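Local structure of ATPase BagA (6BS3) at residues A40-L45 / R50-V55; A97-Y102 / P130-V135; V145-L148 / P154-D157; Q304-A307 / P311-E314. The protein forms, with its partner subunit, the BagAB ATPase complex, which hydrolyses ATP and is required for mycobacterial resistance to nitric oxide and to elevated glycerol. All coordinates share one frame; numbering follows the deposited sequence.

Contact 1 (A40-L45 / R50-V55)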
loop_
_atom_site.group_PDB
_atom_site.type_symbol
_atom_site.label_atom_id
_atom_site.label_comp_id
_atom_site.label_asym_id
_atom_site.label_seq_id
_atom_site.Cartn_x
_atom_site.Cartn_y
_atom_site.Cartn_z
ATOM N N ALA A 40 -14.296 -11.844 3.772
ATOM C CA ALA A 40 -15.676 -11.562 4.213
ATOM C C ALA A 40 -16.688 -11.884 3.090
ATOM O O ALA A 40 -17.764 -12.386 3.379
ATOM C CB ALA A 40 -15.810 -10.108 4.659
ATOM N N LEU A 41 -16.316 -11.613 1.807
ATOM C CA LEU A 41 -17.127 -11.922 0.641
ATOM C C LEU A 41 -17.279 -13.447 0.497
ATOM O O LEU A 41 -18.389 -13.931 0.273
ATOM C CB LEU A 41 -16.553 -11.269 -0.652
ATOM C CG LEU A 41 -17.295 -11.618 -1.982
ATOM C CD1 LEU A 41 -18.784 -11.296 -1.897
ATOM C CD2 LEU A 41 -16.629 -10.965 -3.191
ATOM N N ALA A 42 -16.173 -14.189 0.656
ATOM C CA ALA A 42 -16.127 -15.662 0.588
ATOM C C ALA A 42 -17.065 -16.262 1.623
ATOM O O ALA A 42 -17.821 -17.170 1.284
ATOM C CB ALA A 42 -14.695 -16.171 0.796
ATOM N N LEU A 43 -17.051 -15.720 2.872
ATOM C CA LEU A 43 -17.930 -16.140 3.974
ATOM C C LEU A 43 -19.377 -15.901 3.620
ATOM O O LEU A 43 -20.213 -16.759 3.894
ATOM C CB LEU A 43 -17.592 -15.439 5.319
ATOM C CG LEU A 43 -16.278 -15.864 6.021
ATOM C CD1 LEU A 43 -15.886 -14.864 7.123
ATOM C CD2 LEU A 43 -16.387 -17.290 6.614
ATOM N N THR A 44 -19.672 -14.747 2.991
ATOM C CA THR A 44 -21.033 -14.360 2.602
ATOM C C THR A 44 -21.595 -15.315 1.538
ATOM O O THR A 44 -22.732 -15.729 1.651
ATOM C CB THR A 44 -21.087 -12.882 2.130
ATOM O OG1 THR A 44 -20.475 -12.039 3.101
ATOM C CG2 THR A 44 -22.494 -12.409 1.899
ATOM N N LEU A 45 -20.792 -15.652 0.524
ATOM C CA LEU A 45 -21.198 -16.510 -0.574
ATOM C C LEU A 45 -21.278 -17.977 -0.189
ATOM O O LEU A 45 -22.011 -18.712 -0.843
ATOM C CB LEU A 45 -20.291 -16.285 -1.803
ATOM C CG LEU A 45 -20.296 -14.848 -2.405
ATOM C CD1 LEU A 45 -19.329 -14.743 -3.526
ATOM C CD2 LEU A 45 -21.711 -14.428 -2.879
ATOM N N ARG A 50 -23.058 -23.872 1.132
ATOM C CA ARG A 50 -22.325 -23.670 -0.123
ATOM C C ARG A 50 -20.806 -23.843 0.096
ATOM O O ARG A 50 -20.345 -23.825 1.236
ATOM C CB ARG A 50 -22.652 -22.301 -0.753
ATOM C CG ARG A 50 -24.165 -22.047 -0.908
ATOM C CD ARG A 50 -24.532 -21.404 -2.228
ATOM N NE ARG A 50 -23.794 -20.164 -2.461
ATOM C CZ ARG A 50 -23.714 -19.544 -3.633
ATOM N NH1 ARG A 50 -24.333 -20.036 -4.697
ATOM N NH2 ARG A 50 -23.006 -18.430 -3.753
ATOM N N LYS A 51 -20.055 -24.082 -0.974
ATOM C CA LYS A 51 -18.606 -24.280 -0.886
ATOM C C LYS A 51 -17.914 -23.224 -1.727
ATOM O O LYS A 51 -18.089 -23.213 -2.943
ATOM C CB LYS A 51 -18.204 -25.701 -1.333
ATOM C CG LYS A 51 -16.747 -26.047 -1.012
ATOM C CD LYS A 51 -16.270 -27.290 -1.749
ATOM C CE LYS A 51 -16.689 -28.575 -1.092
ATOM N NZ LYS A 51 -15.895 -29.716 -1.617
ATOM N N VAL A 52 -17.147 -22.329 -1.074
ATOM C CA VAL A 52 -16.444 -21.234 -1.750
ATOM C C VAL A 52 -14.916 -21.359 -1.592
ATOM O O VAL A 52 -14.428 -21.717 -0.517
ATOM C CB VAL A 52 -17.007 -19.854 -1.294
ATOM C CG1 VAL A 52 -16.162 -18.687 -1.808
ATOM C CG2 VAL A 52 -18.467 -19.685 -1.733
ATOM N N LEU A 53 -14.172 -21.085 -2.680
ATOM C CA LEU A 53 -12.714 -21.085 -2.650
ATOM C C LEU A 53 -12.173 -19.648 -2.582
ATOM O O LEU A 53 -12.513 -18.816 -3.427
ATOM C CB LEU A 53 -12.100 -21.865 -3.842
ATOM C CG LEU A 53 -10.561 -22.023 -3.827
ATOM C CD1 LEU A 53 -10.089 -22.938 -2.690
ATOM C CD2 LEU A 53 -10.064 -22.553 -5.135
ATOM N N LEU A 54 -11.336 -19.362 -1.567
ATOM C CA LEU A 54 -10.663 -18.068 -1.383
ATOM C C LEU A 54 -9.210 -18.224 -1.896
ATOM O O LEU A 54 -8.435 -19.023 -1.357
ATOM C CB LEU A 54 -10.712 -17.640 0.108
ATOM C CG LEU A 54 -9.988 -16.348 0.504
ATOM C CD1 LEU A 54 -10.579 -15.101 -0.236
ATOM C CD2 LEU A 54 -9.956 -16.193 2.012
ATOM N N VAL A 55 -8.863 -17.481 -2.960
ATOM C CA VAL A 55 -7.569 -17.570 -3.664
ATOM C C VAL A 55 -6.688 -16.324 -3.509
ATOM O O VAL A 55 -7.175 -15.211 -3.692
ATOM C CB VAL A 55 -7.819 -17.872 -5.172
ATOM C CG1 VAL A 55 -6.506 -18.018 -5.956
ATOM C CG2 VAL A 55 -8.709 -19.098 -5.372
#
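L45, A42 and V52 bury the most surface where the helix that follows the P-loop packs on strand 51-56, the next strand along the chain of this P-loop NTPase core. The two are the helix and second strand of a beta-alpha-beta crossover, with strand 158-162 lying between its two strands in the sheet. Residues 40-45 run nearly antiparallel to strand 51-55 (axes 7.9 Å apart, 169°). V52 wedges its two methyls under the last helical turns. V52 CG1, anti to the backbone N (chi1 171°), lies 3.9 Å from A42 CB, while V52 CG2 rests 3.6 Å from L45 C, the carbonyl carbon. The small side chain of A42 is consistent with this close approach; its CB also touches L54 CB, and on the side of strand 86-92 it meets V88. V160 of strand 158-162 is a further neighbour of V52. At the partly exposed end of the contact, bends at chi2 and chi3 bring the R50 guanidinium edge-on to the carbonyl of L45, near the helix's C-terminal end. That oxygen takes two donors, both close to the guanidinium plane: R50 NH2 sits 3.1 Å from L45 O in a bent bond, and R50 NE reaches L45 O at 2.8 Å, nearly in line with the C=O bond (174°).

Contact 2 (A97-Y102 / P130-V135)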
loop_
_atom_site.group_PDB
_atom_site.type_symbol
_atom_site.label_atom_id
_atom_site.label_comp_id
_atom_site.label_asym_id
_atom_site.label_seq_id
_atom_site.Cartn_x
_atom_site.Cartn_y
_atom_site.Cartn_z
ATOM N N ALA A 97 5.618 -24.093 -7.461
ATOM C CA ALA A 97 4.923 -25.382 -7.607
ATOM C C ALA A 97 3.965 -25.369 -8.813
ATOM O O ALA A 97 3.855 -26.390 -9.491
ATOM C CB ALA A 97 4.176 -25.738 -6.326
ATOM N N ALA A 98 3.324 -24.203 -9.112
ATOM C CA ALA A 98 2.431 -24.043 -10.285
ATOM C C ALA A 98 3.232 -24.143 -11.595
ATOM O O ALA A 98 2.744 -24.725 -12.560
ATOM C CB ALA A 98 1.657 -22.725 -10.217
ATOM N N PHE A 99 4.469 -23.621 -11.613
ATOM C CA PHE A 99 5.353 -23.709 -12.782
ATOM C C PHE A 99 5.782 -25.171 -13.069
ATOM O O PHE A 99 5.765 -25.581 -14.230
ATOM C CB PHE A 99 6.561 -22.751 -12.657
ATOM C CG PHE A 99 7.480 -22.717 -13.862
ATOM C CD1 PHE A 99 6.969 -22.573 -15.146
ATOM C CD2 PHE A 99 8.857 -22.831 -13.711
ATOM C CE1 PHE A 99 7.819 -22.568 -16.258
ATOM C CE2 PHE A 99 9.706 -22.798 -14.821
ATOM C CZ PHE A 99 9.183 -22.659 -16.086
ATOM N N LEU A 100 6.097 -25.960 -12.007
ATOM C CA LEU A 100 6.453 -27.388 -12.112
ATOM C C LEU A 100 5.262 -28.222 -12.595
ATOM O O LEU A 100 5.438 -29.126 -13.407
ATOM C CB LEU A 100 6.972 -27.956 -10.772
ATOM C CG LEU A 100 8.179 -27.294 -10.104
ATOM C CD1 LEU A 100 8.572 -28.051 -8.864
ATOM C CD2 LEU A 100 9.357 -27.249 -11.011
ATOM N N GLU A 101 4.058 -27.905 -12.096
ATOM C CA GLU A 101 2.786 -28.526 -12.474
ATOM C C GLU A 101 2.561 -28.338 -13.989
ATOM O O GLU A 101 2.161 -29.265 -14.680
ATOM C CB GLU A 101 1.663 -27.807 -11.712
ATOM C CG GLU A 101 0.703 -28.667 -10.912
ATOM C CD GLU A 101 -0.275 -27.883 -10.050
ATOM O OE1 GLU A 101 -0.576 -26.703 -10.368
ATOM O OE2 GLU A 101 -0.743 -28.463 -9.044
ATOM N N TYR A 102 2.838 -27.122 -14.489
ATOM C CA TYR A 102 2.697 -26.699 -15.878
ATOM C C TYR A 102 3.706 -27.424 -16.765
ATOM O O TYR A 102 3.299 -28.009 -17.763
ATOM C CB TYR A 102 2.859 -25.173 -15.927
ATOM C CG TYR A 102 2.913 -24.510 -17.282
ATOM C CD1 TYR A 102 1.773 -23.948 -17.847
ATOM C CD2 TYR A 102 4.131 -24.269 -17.909
ATOM C CE1 TYR A 102 1.831 -23.241 -19.048
ATOM C CE2 TYR A 102 4.202 -23.573 -19.113
ATOM C CZ TYR A 102 3.049 -23.058 -19.678
ATOM O OH TYR A 102 3.117 -22.363 -20.861
ATOM N N PRO A 130 7.340 -11.948 -16.284
ATOM C CA PRO A 130 6.067 -11.610 -15.613
ATOM C C PRO A 130 4.812 -12.117 -16.309
ATOM O O PRO A 130 3.820 -12.374 -15.633
ATOM C CB PRO A 130 6.096 -10.079 -15.533
ATOM C CG PRO A 130 7.536 -9.690 -15.769
ATOM C CD PRO A 130 8.046 -10.722 -16.714
ATOM N N GLY A 131 4.884 -12.281 -17.632
ATOM C CA GLY A 131 3.813 -12.833 -18.458
ATOM C C GLY A 131 3.573 -14.302 -18.160
ATOM O O GLY A 131 2.422 -14.729 -18.057
ATOM N N LEU A 132 4.662 -15.089 -17.986
ATOM C CA LEU A 132 4.578 -16.508 -17.603
ATOM C C LEU A 132 3.872 -16.622 -16.221
ATOM O O LEU A 132 2.988 -17.456 -16.043
ATOM C CB LEU A 132 5.994 -17.146 -17.535
ATOM C CG LEU A 132 6.045 -18.614 -17.063
ATOM C CD1 LEU A 132 5.248 -19.517 -17.992
ATOM C CD2 LEU A 132 7.476 -19.104 -16.939
ATOM N N ARG A 133 4.247 -15.746 -15.280
ATOM C CA ARG A 133 3.667 -15.654 -13.953
ATOM C C ARG A 133 2.150 -15.484 -14.032
ATOM O O ARG A 133 1.433 -16.308 -13.477
ATOM C CB ARG A 133 4.324 -14.486 -13.202
ATOM C CG ARG A 133 4.340 -14.618 -11.692
ATOM C CD ARG A 133 5.435 -13.739 -11.119
ATOM N NE ARG A 133 5.203 -12.328 -11.428
ATOM C CZ ARG A 133 6.135 -11.489 -11.867
ATOM N NH1 ARG A 133 7.384 -11.905 -12.047
ATOM N NH2 ARG A 133 5.828 -10.228 -12.128
ATOM N N ASP A 134 1.666 -14.480 -14.793
ATOM C CA ASP A 134 0.233 -14.202 -14.969
ATOM C C ASP A 134 -0.525 -15.334 -15.687
ATOM O O ASP A 134 -1.692 -15.558 -15.367
ATOM C CB ASP A 134 0.014 -12.836 -15.660
ATOM C CG ASP A 134 0.558 -11.633 -14.878
ATOM O OD1 ASP A 134 0.796 -11.770 -13.654
ATOM O OD2 ASP A 134 0.749 -10.559 -15.492
ATOM N N VAL A 135 0.124 -16.030 -16.656
ATOM C CA VAL A 135 -0.436 -17.180 -17.377
ATOM C C VAL A 135 -0.670 -18.323 -16.371
ATOM O O VAL A 135 -1.734 -18.934 -16.381
ATOM C CB VAL A 135 0.460 -17.619 -18.585
ATOM C CG1 VAL A 135 0.188 -19.067 -19.020
ATOM C CG2 VAL A 135 0.296 -16.670 -19.762
#
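L132 reaches out from helix 130-146 to two aromatic residues of helix 95-107, F99 and Y102. Segments 97-102 and 130-135 cross at 81°, and their axes stay 10.8 Å apart, so the backbones never meet and side chains span the gap. The tight part is the F99 end. With CG anti to the backbone N (chi1 -176°), the F99 ring swings toward the other helix and crosses the L132 side chain at about a right angle. L132 CD2 lies 3.5 Å from F99 CE1 and 3.9 Å from F99 CD1, approaching the ring obliquely. V122 and A125 of helix 121-128 pack against F99 as well.

The Y102 end is looser. Its ring lies beside the other branch of L132, with 4.3 Å between Y102 CE2 and L132 CD1, and it barely brushes the partly exposed V135, whose CG1 is 4.5 Å from Y102 CE1. L136 and V188 add apolar neighbours to Y102, and the ring of F106 meets its ring with the planes about 30° apart. Apolar side chains of another protein chain also pack on F99, Y102 and L132, so this cluster extends across the subunit boundary. The arrangement is near-perpendicular helix-helix packing in the helical region between strands 86-92 and 158-162 of this ArsA/Get3-family ATPase.

Contact 3 (V145-L148 / P154-D157)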
loop_
_atom_site.group_PDB
_atom_site.type_symbol
_atom_site.label_atom_id
_atom_site.label_comp_id
_atom_site.label_asym_id
_atom_site.label_seq_id
_atom_site.Cartn_x
_atom_site.Cartn_y
_atom_site.Cartn_z
ATOM N N VAL A 145 -12.434 -22.687 -11.167
ATOM C CA VAL A 145 -13.754 -22.219 -11.608
ATOM C C VAL A 145 -14.516 -23.295 -12.403
ATOM O O VAL A 145 -15.703 -23.484 -12.164
ATOM C CB VAL A 145 -13.638 -20.903 -12.442
ATOM C CG1 VAL A 145 -14.990 -20.473 -13.038
ATOM C CG2 VAL A 145 -13.003 -19.766 -11.646
ATOM N N VAL A 146 -13.855 -23.935 -13.395
ATOM C CA VAL A 146 -14.472 -24.902 -14.316
ATOM C C VAL A 146 -14.436 -26.346 -13.798
ATOM O O VAL A 146 -15.037 -27.215 -14.443
ATOM C CB VAL A 146 -13.912 -24.798 -15.771
ATOM C CG1 VAL A 146 -13.927 -23.353 -16.278
ATOM C CG2 VAL A 146 -12.510 -25.397 -15.892
ATOM N N ARG A 147 -13.751 -26.613 -12.652
ATOM C CA ARG A 147 -13.665 -27.973 -12.098
ATOM C C ARG A 147 -15.033 -28.585 -11.734
ATOM O O ARG A 147 -15.820 -27.982 -10.998
ATOM C CB ARG A 147 -12.696 -28.068 -10.909
ATOM C CG ARG A 147 -12.279 -29.521 -10.610
ATOM C CD ARG A 147 -11.441 -29.667 -9.361
ATOM N NE ARG A 147 -10.330 -28.713 -9.308
ATOM C CZ ARG A 147 -9.941 -28.075 -8.211
ATOM N NH1 ARG A 147 -10.569 -28.275 -7.058
ATOM N NH2 ARG A 147 -8.929 -27.222 -8.257
ATOM N N LEU A 148 -15.283 -29.793 -12.256
ATOM C CA LEU A 148 -16.507 -30.559 -12.023
ATOM C C LEU A 148 -16.251 -31.784 -11.147
ATOM O O LEU A 148 -15.151 -32.331 -11.154
ATOM C CB LEU A 148 -17.163 -30.978 -13.359
ATOM C CG LEU A 148 -17.492 -29.853 -14.373
ATOM C CD1 LEU A 148 -17.970 -30.440 -15.698
ATOM C CD2 LEU A 148 -18.523 -28.858 -13.817
ATOM N N PRO A 154 -20.329 -28.314 -10.515
ATOM C CA PRO A 154 -19.128 -27.580 -10.046
ATOM C C PRO A 154 -18.702 -27.932 -8.625
ATOM O O PRO A 154 -19.543 -28.016 -7.733
ATOM C CB PRO A 154 -19.544 -26.110 -10.140
ATOM C CG PRO A 154 -20.700 -26.091 -11.081
ATOM C CD PRO A 154 -21.423 -27.380 -10.853
ATOM N N VAL A 155 -17.390 -28.150 -8.419
ATOM C CA VAL A 155 -16.791 -28.435 -7.102
ATOM C C VAL A 155 -17.070 -27.226 -6.179
ATOM O O VAL A 155 -17.548 -27.396 -5.062
ATOM C CB VAL A 155 -15.266 -28.743 -7.237
ATOM C CG1 VAL A 155 -14.546 -28.683 -5.888
ATOM C CG2 VAL A 155 -15.042 -30.095 -7.912
ATOM N N TYR A 156 -16.842 -26.001 -6.694
ATOM C CA TYR A 156 -17.104 -24.774 -5.932
ATOM C C TYR A 156 -18.324 -24.023 -6.447
ATOM O O TYR A 156 -18.560 -23.975 -7.653
ATOM C CB TYR A 156 -15.858 -23.872 -5.923
ATOM C CG TYR A 156 -14.694 -24.491 -5.179
ATOM C CD1 TYR A 156 -14.726 -24.641 -3.795
ATOM C CD2 TYR A 156 -13.573 -24.962 -5.860
ATOM C CE1 TYR A 156 -13.673 -25.243 -3.105
ATOM C CE2 TYR A 156 -12.513 -25.562 -5.180
ATOM C CZ TYR A 156 -12.568 -25.702 -3.797
ATOM O OH TYR A 156 -11.531 -26.288 -3.090
ATOM N N ASP A 157 -19.094 -23.446 -5.535
ATOM C CA ASP A 157 -20.240 -22.594 -5.873
ATOM C C ASP A 157 -19.749 -21.243 -6.371
ATOM O O ASP A 157 -20.403 -20.631 -7.207
ATOM C CB ASP A 157 -21.162 -22.414 -4.667
ATOM C CG ASP A 157 -21.830 -23.719 -4.336
ATOM O OD1 ASP A 157 -22.761 -24.105 -5.072
ATOM O OD2 ASP A 157 -21.383 -24.386 -3.383
HETATM O O HOH W 1 -15.522 -25.686 -9.440
#
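The chi1 of R147 (-163°) sets CG opposite the main-chain N, and a bend at chi3 then carries the guanidinium group alongside V155 and Y156. The methylenes of R147 cross the V155 side chain at a slant: R147 CG and CD each lie 3.9 Å from V155 CG2, the branch that V155 places beside its backbone N. Farther out, R147 NH1 comes 3.8 Å from Y156 CE2. The arginine and tyrosine run alongside each other in the same direction, yet their planes are 69° apart, so this is an oblique contact without parallel stacking. V155 CG1 covers part of one face of the Y156 ring.

The backbones are joined as well. L148 and P154 form a single beta bridge where the chain turns back between helix 130-146 and strand 158-162. V155 N donates to R147 O over 3.0 Å, and the N-H...O angle of 171° makes the bond almost straight, although the donor is tilted out of the carbonyl plane. The same oxygen accepts a hydrogen bond from a water 2.8 Å from R147 O, and Y156 N donates to that water. P154 CA adds a CA-H...O contact to R147 O.

L148 CD2 packs 3.8 Å from P154 N; both residues are exposed. R147 NH2 makes salt bridges with E143 and E76, while Y156 OH bonds to E76 and N89. E76 thus links the two polar ends: the two carboxylates would be expected to offset the arginine's charge and to fix the guanidinium group beside the ring.

Contact 4 (Q304-A307 / P311-E314)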
loop_
_atom_site.group_PDB
_atom_site.type_symbol
_atom_site.label_atom_id
_atom_site.label_comp_id
_atom_site.label_asym_id
_atom_site.label_seq_id
_atom_site.Cartn_x
_atom_site.Cartn_y
_atom_site.Cartn_z
ATOM N N GLN A 304 -16.825 11.923 -6.400
ATOM C CA GLN A 304 -16.129 11.535 -7.638
ATOM C C GLN A 304 -16.578 10.154 -8.172
ATOM O O GLN A 304 -16.434 9.892 -9.371
ATOM C CB GLN A 304 -14.614 11.523 -7.422
ATOM C CG GLN A 304 -13.972 12.890 -7.217
ATOM C CD GLN A 304 -12.489 12.709 -7.027
ATOM O OE1 GLN A 304 -12.006 12.493 -5.912
ATOM N NE2 GLN A 304 -11.733 12.759 -8.118
ATOM N N LEU A 305 -17.093 9.273 -7.278
ATOM C CA LEU A 305 -17.580 7.937 -7.631
ATOM C C LEU A 305 -19.003 8.009 -8.210
ATOM O O LEU A 305 -19.397 7.100 -8.943
ATOM C CB LEU A 305 -17.575 6.992 -6.409
ATOM C CG LEU A 305 -16.234 6.667 -5.692
ATOM C CD1 LEU A 305 -16.483 5.882 -4.400
ATOM C CD2 LEU A 305 -15.258 5.890 -6.588
ATOM N N ASP A 306 -19.780 9.072 -7.877
ATOM C CA ASP A 306 -21.166 9.287 -8.337
ATOM C C ASP A 306 -21.315 9.258 -9.868
ATOM O O ASP A 306 -22.380 8.911 -10.377
ATOM C CB ASP A 306 -21.760 10.593 -7.762
ATOM C CG ASP A 306 -21.877 10.659 -6.242
ATOM O OD1 ASP A 306 -21.502 9.666 -5.566
ATOM O OD2 ASP A 306 -22.341 11.706 -5.726
ATOM N N ALA A 307 -20.236 9.598 -10.583
ATOM C CA ALA A 307 -20.152 9.611 -12.041
ATOM C C ALA A 307 -20.252 8.202 -12.642
ATOM O O ALA A 307 -20.731 8.061 -13.775
ATOM C CB ALA A 307 -18.846 10.261 -12.468
ATOM N N PRO A 311 -22.699 -0.359 -9.122
ATOM C CA PRO A 311 -23.202 -0.550 -7.746
ATOM C C PRO A 311 -22.141 -0.286 -6.676
ATOM O O PRO A 311 -20.946 -0.538 -6.863
ATOM C CB PRO A 311 -23.689 -2.004 -7.710
ATOM C CG PRO A 311 -23.229 -2.616 -8.954
ATOM C CD PRO A 311 -22.788 -1.594 -9.925
ATOM N N ARG A 312 -22.594 0.231 -5.555
ATOM C CA ARG A 312 -21.745 0.589 -4.445
ATOM C C ARG A 312 -22.187 -0.046 -3.149
ATOM O O ARG A 312 -23.362 0.031 -2.776
ATOM C CB ARG A 312 -21.681 2.125 -4.328
ATOM C CG ARG A 312 -20.470 2.710 -5.046
ATOM C CD ARG A 312 -20.663 4.154 -5.430
ATOM N NE ARG A 312 -20.531 5.040 -4.275
ATOM C CZ ARG A 312 -20.714 6.351 -4.325
ATOM N NH1 ARG A 312 -21.034 6.939 -5.471
ATOM N NH2 ARG A 312 -20.569 7.088 -3.234
ATOM N N LEU A 313 -21.231 -0.656 -2.460
ATOM C CA LEU A 313 -21.377 -1.308 -1.161
ATOM C C LEU A 313 -20.551 -0.497 -0.151
ATOM O O LEU A 313 -19.579 0.154 -0.538
ATOM C CB LEU A 313 -20.874 -2.795 -1.212
ATOM C CG LEU A 313 -21.689 -3.777 -2.100
ATOM C CD1 LEU A 313 -20.906 -5.036 -2.410
ATOM C CD2 LEU A 313 -23.022 -4.144 -1.448
ATOM N N GLU A 314 -20.961 -0.522 1.133
ATOM C CA GLU A 314 -20.323 0.205 2.232
ATOM C C GLU A 314 -20.138 -0.713 3.422
ATOM O O GLU A 314 -21.090 -1.346 3.869
ATOM C CB GLU A 314 -21.168 1.409 2.706
ATOM C CG GLU A 314 -21.487 2.479 1.668
ATOM C CD GLU A 314 -22.524 2.083 0.639
ATOM O OE1 GLU A 314 -23.430 1.285 0.973
ATOM O OE2 GLU A 314 -22.414 2.556 -0.515
HETATM O O HOH W 2 -21.754 5.480 -8.382
#
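D306 and R312 join through a salt bridge in which R312 NH1 donates to D306 OD1 over 2.8 Å, almost straight at 177°. The acceptor uses its anti lone pair, on the side away from the other carboxylate oxygen, and lies in the guanidinium plane; carboxylate and guanidinium planes are only 21° apart. R312 NH1 also meets a water, 3.3 Å away, in a weak bond. That water donates to L305 O at 2.9 Å, so the L305 carbonyl reaches the arginine through solvent while D306 takes the direct bond. D306 N, although close to R312 NH1, is a second donor and makes no bond with it.

The contact tethers the loop that follows the long helix 278-302 to strand 312-316, outermost in this chain's P-loop NTPase sheet. The backbones of P311, just before the strand, and of L313 are hydrogen-bonded to V237 of strand 234-242, L313 also to V239, and E314 N donates to Q337 OE1.

Packing supplements the polar links: L305 CB sits over the rim of one guanidinium face, 3.6 Å from R312 NH1. The arginine gets there by bending at chi3 (76°), which turns its flat end across the L305 side chain, and L305 CD1 lies 4.1 Å from R312 NE.

Contacts 1 and 3 touch directly: K51 N lies 2.8 Å from D157 OD2, a probable hydrogen bond, and K51 CD packs on the Y156 ring, so the chain entering strand 158-162 is fastened to strand 51-56. Helix 130-146 begins in contact 2 and ends in contact 3, their centres about 21 Å apart. Contacts 1 and 4 reach the same sheet without touching, about 7 Å apart at the nearest atoms; contacts 2 and 4 lie on opposite sides of the chain's centre, about 35 Å between centres. Contact 1 comes near the nucleotide, with the L54 side chain about 10 Å from both ADP and magnesium; in contact 4, the L305 side chain is about 10 Å from that of ATP-binding N240.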